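Local coordinates for Cgl0159-like domain-containing protein (Corynebacterium glutamicum, PDB 3FOK) that is of unknown function but folds as a TIM barrel of the Cgl0159-like family and assembles from five copies of the chain, at residues P3-S7 with L73-I78; R69-L73 with D93-L98; M229-M233 with H260-P265. All blocks are in the same frame, centred on the assembly; numbering follows the deposited sequence.

Contact 1: residues P3-S7 with L73-I78; sequences PPIIS and LERMAI
An irregular N-terminal arm can be fixed to a helix by one acid that reaches for a backbone amide, and residues 3-7 illustrate the principle. They form an irregular segment leading into helix 8-20: Pro4 is extended (phi/psi -63/145), Ile5 bends the chain (-77/-31), Ile6 is extended again, and Ser7 is the N-cap, its OG accepting from the N of Ser10. Residues 73-78 are regular helix within helix 69-81, and the closest CA pairs are Ile5 with Ala77 at 6.1 Å and Ile6 with Glu74 at 6.3 Å.

Leu73 opens the helical side: the CD1 of Ile6 comes within 4.3 Å of Leu73 CB and 3.9 Å of its O. Glu74 follows as the polar centre. Its chi1 lies off the wells at -119°, with chi2 at -55°, and this bent path carries OE2 to the arm, where Ile6 N donates a hydrogen bond to Glu74 OE2 (2.5 Å, 153°); Ile5 N is 2.9 Å from the same OE2. Ala77, whose CB points at the arm, is small enough to accept both isoleucines: Ile5 CG2 lies 3.6 Å and Ile6 CG1 3.9 Å from Ala77 CB. Ile78 ends the run, its CG1 4.0 Å from Ile5 CG1. Phe11 of helix 8-20 and Leu103 also pack on Ile6.

Helix 69-81 is the first helix after strand 44-48 of the barrel, so the contact ties a pre-barrel extension to the outer helical layer. Its chemistry implies that the carboxylate meets the polar need of the turning backbone, while the isoleucines supply apolar contact around it.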
# COMPACT_ATOMS: atom_id res chain seq x y z
N PRO A 3 29.29 -42.19 12.47
CA PRO A 3 28.74 -42.42 11.11
C PRO A 3 27.71 -41.34 10.81
O PRO A 3 26.77 -41.13 11.58
CB PRO A 3 28.10 -43.79 11.13
CG PRO A 3 27.62 -43.86 12.57
CD PRO A 3 28.75 -43.20 13.39
N PRO A 4 27.85 -40.64 9.67
CA PRO A 4 26.93 -39.58 9.27
C PRO A 4 25.51 -40.07 9.03
O PRO A 4 25.30 -41.18 8.54
CB PRO A 4 27.57 -39.03 8.00
CG PRO A 4 28.18 -40.26 7.40
CD PRO A 4 28.84 -40.90 8.60
N ILE A 5 24.53 -39.23 9.36
CA ILE A 5 23.13 -39.58 9.16
C ILE A 5 22.79 -39.43 7.68
O ILE A 5 21.94 -40.15 7.16
CB ILE A 5 22.20 -38.68 9.99
CG1 ILE A 5 22.51 -38.85 11.49
CG2 ILE A 5 20.74 -39.04 9.72
CD1 ILE A 5 22.08 -40.18 12.08
N ILE A 6 23.45 -38.49 7.00
CA ILE A 6 23.19 -38.27 5.58
C ILE A 6 24.39 -38.63 4.72
O ILE A 6 25.41 -37.95 4.74
CB ILE A 6 22.82 -36.80 5.29
CG1 ILE A 6 21.68 -36.35 6.20
CG2 ILE A 6 22.40 -36.66 3.83
CD1 ILE A 6 21.25 -34.91 6.00
N SER A 7 24.26 -39.72 3.98
CA SER A 7 25.34 -40.19 3.11
C SER A 7 25.48 -39.27 1.90
O SER A 7 24.49 -38.70 1.43
CB SER A 7 25.05 -41.60 2.62
OG SER A 7 23.95 -41.62 1.72
N LEU A 73 22.77 -29.27 7.64
CA LEU A 73 21.80 -30.35 7.50
C LEU A 73 22.23 -31.60 8.27
O LEU A 73 21.39 -32.26 8.88
CB LEU A 73 21.59 -30.67 6.01
CG LEU A 73 20.87 -29.60 5.19
CD1 LEU A 73 20.85 -29.98 3.72
CD2 LEU A 73 19.45 -29.43 5.71
N GLU A 74 23.52 -31.91 8.24
CA GLU A 74 24.03 -33.08 8.96
C GLU A 74 23.80 -32.90 10.45
O GLU A 74 23.26 -33.78 11.13
CB GLU A 74 25.53 -33.27 8.70
CG GLU A 74 25.90 -34.59 8.04
CD GLU A 74 25.40 -35.81 8.80
OE1 GLU A 74 25.79 -36.00 9.98
OE2 GLU A 74 24.62 -36.59 8.22
N ARG A 75 24.21 -31.75 10.97
CA ARG A 75 24.05 -31.45 12.39
C ARG A 75 22.58 -31.52 12.77
O ARG A 75 22.23 -31.92 13.87
CB ARG A 75 24.64 -30.07 12.69
CG ARG A 75 26.07 -29.92 12.16
CD ARG A 75 26.61 -28.51 12.35
NE ARG A 75 27.24 -28.35 13.65
CZ ARG A 75 28.54 -28.55 13.89
NH1 ARG A 75 29.34 -28.92 12.91
NH2 ARG A 75 29.02 -28.39 15.11
N MSE A 76 21.71 -31.13 11.83
CA MSE A 76 20.27 -31.16 12.06
C MSE A 76 19.79 -32.61 12.09
O MSE A 76 19.02 -33.00 12.97
CB MSE A 76 19.53 -30.40 10.95
CG MSE A 76 18.82 -29.13 11.42
SE MSE A 76 17.47 -29.47 12.77
CE MSE A 76 18.63 -29.54 14.30
N ALA A 77 20.25 -33.39 11.12
CA ALA A 77 19.88 -34.80 11.02
C ALA A 77 20.24 -35.53 12.31
O ALA A 77 19.48 -36.36 12.80
CB ALA A 77 20.59 -35.45 9.85
N ILE A 78 21.41 -35.21 12.86
CA ILE A 78 21.86 -35.83 14.10
C ILE A 78 20.89 -35.48 15.23
O ILE A 78 20.40 -36.36 15.93
CB ILE A 78 23.28 -35.34 14.48
CG1 ILE A 78 24.30 -35.87 13.47
CG2 ILE A 78 23.63 -35.80 15.89
CD1 ILE A 78 25.71 -35.38 13.71

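Contact 2: residues R69-L73 with D93-L98; sequences RYELL and DIIDDL
A salt bridge between Arg69 and Asp93 leads the pairing of two successive barrel helices, with Arg69 NH2 donating to Asp93 OD2 at 2.9 Å and 169°. Arg69 adopts chi1 t and chi2 p; Asp93 adopts chi1 p, and its OD1 bonds to Thr91 OG1. The acid meets the guanidinium at its edge, while Ile94 CD1 covers one face, 3.1 Å from Arg69 NE. Outward from there the packing is mainly apolar: Leu72 CD1 meets Ile94 CD1 at 3.8 Å, and Leu73 CD2 meets Leu98 CD2 at 4.2 Å. Leu73 CD1 also lies 4.0 Å from OD2 of Asp97, an acid whose OD1 is salt-bridged to Arg18.

The axes of helical segments 69-73 and 93-98 approach to 11.4 Å and cross at -64°; the nearest CA atoms are Leu73 and Leu98 at 7.3 Å. With strand 87-90 between them in sequence, they are neighbouring outer helices of the (beta/alpha)8 fold. The buried Arg69 and Asp93 thus compensate each other, Asp97 pairs with Arg18, and the aliphatic side chains supply apolar contact.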
# COMPACT_ATOMS: atom_id res chain seq x y z
N ARG A 69 25.86 -25.25 4.29
CA ARG A 69 24.53 -25.83 4.38
C ARG A 69 24.53 -27.35 4.53
O ARG A 69 23.65 -27.91 5.19
CB ARG A 69 23.69 -25.42 3.17
CG ARG A 69 22.27 -25.95 3.16
CD ARG A 69 21.45 -25.47 4.37
NE ARG A 69 20.66 -24.26 4.09
CZ ARG A 69 21.01 -23.03 4.44
NH1 ARG A 69 22.15 -22.82 5.10
NH2 ARG A 69 20.22 -22.01 4.16
N TYR A 70 25.50 -28.03 3.92
CA TYR A 70 25.56 -29.48 4.03
C TYR A 70 25.86 -29.92 5.45
O TYR A 70 25.28 -30.90 5.94
CB TYR A 70 26.61 -30.03 3.07
CG TYR A 70 26.19 -29.93 1.62
CD1 TYR A 70 25.35 -30.89 1.05
CD2 TYR A 70 26.58 -28.84 0.83
CE1 TYR A 70 24.92 -30.77 -0.27
CE2 TYR A 70 26.15 -28.72 -0.48
CZ TYR A 70 25.32 -29.68 -1.02
OH TYR A 70 24.89 -29.54 -2.32
N GLU A 71 26.73 -29.20 6.14
CA GLU A 71 27.05 -29.54 7.52
C GLU A 71 25.88 -29.16 8.41
O GLU A 71 25.59 -29.84 9.39
CB GLU A 71 28.30 -28.81 8.01
CG GLU A 71 29.54 -29.02 7.17
CD GLU A 71 30.80 -28.56 7.87
OE1 GLU A 71 30.71 -27.63 8.70
OE2 GLU A 71 31.88 -29.13 7.59
N LEU A 72 25.21 -28.06 8.07
CA LEU A 72 24.06 -27.61 8.85
C LEU A 72 23.03 -28.72 8.83
O LEU A 72 22.48 -29.09 9.87
CB LEU A 72 23.46 -26.34 8.24
CG LEU A 72 22.65 -25.41 9.15
CD1 LEU A 72 21.81 -24.48 8.29
CD2 LEU A 72 21.75 -26.21 10.08
N LEU A 73 22.77 -29.27 7.64
CA LEU A 73 21.80 -30.35 7.50
C LEU A 73 22.23 -31.60 8.27
O LEU A 73 21.39 -32.26 8.88
CB LEU A 73 21.59 -30.67 6.01
CG LEU A 73 20.87 -29.60 5.19
CD1 LEU A 73 20.85 -29.98 3.72
CD2 LEU A 73 19.45 -29.43 5.71
N ASP A 93 13.52 -23.25 2.81
CA ASP A 93 14.64 -23.95 2.16
C ASP A 93 15.26 -25.04 3.03
O ASP A 93 15.76 -26.04 2.52
CB ASP A 93 15.71 -22.94 1.74
CG ASP A 93 16.36 -22.26 2.93
OD1 ASP A 93 15.65 -21.56 3.68
OD2 ASP A 93 17.59 -22.44 3.11
N ILE A 94 15.24 -24.84 4.34
CA ILE A 94 15.78 -25.81 5.29
C ILE A 94 14.81 -26.97 5.47
O ILE A 94 15.22 -28.14 5.47
CB ILE A 94 16.05 -25.15 6.67
CG1 ILE A 94 17.16 -24.10 6.56
CG2 ILE A 94 16.44 -26.22 7.70
CD1 ILE A 94 18.54 -24.68 6.30
N ILE A 95 13.53 -26.65 5.62
CA ILE A 95 12.53 -27.68 5.81
C ILE A 95 12.36 -28.57 4.58
O ILE A 95 12.25 -29.79 4.71
CB ILE A 95 11.17 -27.07 6.20
CG1 ILE A 95 11.31 -26.34 7.54
CG2 ILE A 95 10.11 -28.15 6.32
CD1 ILE A 95 11.88 -27.20 8.66
N ASP A 96 12.34 -27.98 3.39
CA ASP A 96 12.19 -28.78 2.18
C ASP A 96 13.32 -29.81 2.06
O ASP A 96 13.06 -30.98 1.79
CB ASP A 96 12.15 -27.90 0.92
CG ASP A 96 10.91 -27.01 0.86
OD1 ASP A 96 9.85 -27.42 1.39
OD2 ASP A 96 10.98 -25.91 0.28
N ASP A 97 14.57 -29.39 2.28
CA ASP A 97 15.67 -30.35 2.19
C ASP A 97 15.42 -31.49 3.17
O ASP A 97 15.34 -32.65 2.77
CB ASP A 97 17.01 -29.69 2.50
CG ASP A 97 17.47 -28.75 1.40
OD1 ASP A 97 17.11 -28.98 0.23
OD2 ASP A 97 18.21 -27.78 1.71
N LEU A 98 15.27 -31.17 4.45
CA LEU A 98 15.02 -32.18 5.47
C LEU A 98 13.83 -33.06 5.09
O LEU A 98 13.82 -34.26 5.35
CB LEU A 98 14.77 -31.53 6.83
CG LEU A 98 15.95 -30.87 7.54
CD1 LEU A 98 15.47 -30.14 8.78
CD2 LEU A 98 16.98 -31.94 7.91

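Contact 3: residues M229-M233 with H260-P265; sequences MERVM and HALTLP
Residues 229-232 make a weakly bonded helical turn, in which the Met233 N to Met229 O bond is weak (3.5 Å). Facing it, helix 252-261 gives way to a type I beta turn from Ala261 to Leu264, with Leu264 N bonded to Ala261 O (2.9 Å) and Thr263 OG1 to His260 O (2.6 Å). The nearest CA pairs are Glu230-Leu264 at 6.1 Å, Met229-Ala261 at 6.4 Å and Met233-Pro265 at 6.8 Å. In the barrel, the short helix follows strand 219-224 and the turn leads towards strand 267-272, so consecutive outer helices flank the intervening strand 240-243, whose Leu242 touches Met229 and Ala261. Leu264 points into the gap: its CD2 is 3.6 Å from CB of Met229, a selenomethionine like Met233, and its CB is 3.8 Å from Met233 CG. Deeper in, Met229 CE meets Ala261 CB at 3.9 Å. Towards solvent Glu230 OE1 lies 4.1 Å from His260 CE1, near the ring plane. A water sits 2.7 Å from Met233 O and 2.8 Å from Pro265 O.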
# COMPACT_ATOMS: atom_id res chain seq x y z
N MSE A 229 13.09 -15.15 36.38
CA MSE A 229 12.19 -15.84 35.43
C MSE A 229 10.83 -16.34 35.84
O MSE A 229 10.09 -16.95 35.02
CB MSE A 229 12.88 -17.08 34.88
CG MSE A 229 13.69 -16.85 33.61
SE MSE A 229 12.62 -16.28 32.12
CE MSE A 229 12.27 -17.99 31.32
N GLU A 230 10.47 -16.12 37.09
CA GLU A 230 9.23 -16.70 37.59
C GLU A 230 8.30 -15.52 37.72
O GLU A 230 7.08 -15.63 37.82
CB GLU A 230 9.64 -17.34 38.87
CG GLU A 230 8.67 -17.96 39.85
CD GLU A 230 9.50 -18.33 41.05
OE1 GLU A 230 10.60 -18.91 40.87
OE2 GLU A 230 9.09 -17.98 42.16
N ARG A 231 8.96 -14.39 37.51
CA ARG A 231 8.36 -13.10 37.54
C ARG A 231 8.05 -12.74 36.09
O ARG A 231 7.09 -12.03 35.81
CB ARG A 231 9.35 -12.15 38.15
CG ARG A 231 8.82 -10.78 38.36
CD ARG A 231 9.85 -9.91 39.03
NE ARG A 231 9.67 -8.52 38.67
CZ ARG A 231 10.66 -7.72 38.31
NH1 ARG A 231 11.91 -8.17 38.28
NH2 ARG A 231 10.41 -6.46 37.97
N VAL A 232 8.88 -13.23 35.17
CA VAL A 232 8.66 -12.98 33.76
C VAL A 232 7.47 -13.84 33.37
O VAL A 232 6.62 -13.43 32.59
CB VAL A 232 9.88 -13.41 32.91
CG1 VAL A 232 9.53 -13.34 31.43
CG2 VAL A 232 11.08 -12.53 33.21
N MSE A 233 7.41 -15.04 33.94
CA MSE A 233 6.32 -15.96 33.65
C MSE A 233 4.98 -15.52 34.21
O MSE A 233 3.94 -16.07 33.85
CB MSE A 233 6.65 -17.37 34.15
CG MSE A 233 7.72 -18.08 33.33
SE MSE A 233 7.43 -17.96 31.41
CE MSE A 233 8.97 -16.87 30.99
N HIS A 260 15.91 -24.81 35.60
CA HIS A 260 15.11 -24.07 36.58
C HIS A 260 13.87 -23.46 35.94
O HIS A 260 12.76 -23.67 36.41
CB HIS A 260 15.92 -22.95 37.23
CG HIS A 260 15.07 -21.99 38.00
ND1 HIS A 260 14.37 -22.35 39.13
CD2 HIS A 260 14.75 -20.69 37.75
CE1 HIS A 260 13.65 -21.32 39.54
NE2 HIS A 260 13.86 -20.31 38.73
N ALA A 261 14.08 -22.70 34.87
CA ALA A 261 12.98 -22.04 34.17
C ALA A 261 11.96 -23.06 33.68
O ALA A 261 10.76 -22.79 33.67
CB ALA A 261 13.53 -21.24 32.99
N LEU A 262 12.45 -24.22 33.29
CA LEU A 262 11.60 -25.30 32.79
C LEU A 262 10.55 -25.75 33.80
O LEU A 262 9.57 -26.41 33.44
CB LEU A 262 12.49 -26.49 32.39
CG LEU A 262 12.43 -27.02 30.95
CD1 LEU A 262 12.16 -25.90 29.96
CD2 LEU A 262 13.76 -27.71 30.63
N THR A 263 10.74 -25.39 35.07
CA THR A 263 9.80 -25.78 36.12
C THR A 263 8.71 -24.73 36.34
O THR A 263 7.71 -25.00 37.01
CB THR A 263 10.51 -26.01 37.47
OG1 THR A 263 10.97 -24.75 37.99
CG2 THR A 263 11.69 -26.95 37.31
N LEU A 264 8.91 -23.54 35.79
CA LEU A 264 7.96 -22.45 35.95
C LEU A 264 6.60 -22.68 35.28
O LEU A 264 6.49 -23.38 34.28
CB LEU A 264 8.58 -21.15 35.44
CG LEU A 264 9.53 -20.45 36.41
CD1 LEU A 264 10.18 -21.43 37.37
CD2 LEU A 264 10.58 -19.70 35.62
N PRO A 265 5.54 -22.07 35.84
CA PRO A 265 4.17 -22.18 35.34
C PRO A 265 4.03 -21.76 33.88
O PRO A 265 4.42 -20.66 33.50
CB PRO A 265 3.38 -21.25 36.27
CG PRO A 265 4.21 -21.19 37.51
CD PRO A 265 5.61 -21.11 36.96
O HOH W 1 2.68 -18.45 33.78

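Overall arrangement
Contacts 1 and 2 form a cluster, their centres about 10 Å apart: both use helix 69-81, share Leu73 and touch where Met76 CB lies 4.3 Å from Leu98 CD2. Their segments alternate along the chain, and the N-terminal arm and helix 92-100 both meet helix 69-81. Contact 3 comes later in sequence; its centre is 33 Å from that of contact 2, on the opposite side of the chain's centre, and 34 Å from that of contact 1. All three lie on the outside of the barrel, among its helices and adjoining loops. Contact 2 is covered partly by a second subunit, through Ser235 and Thr236 of that subunit, whereas Arg231 and Pro265 of contact 3 meet a third subunit, so distant faces of the barrel serve the five-chain assembly.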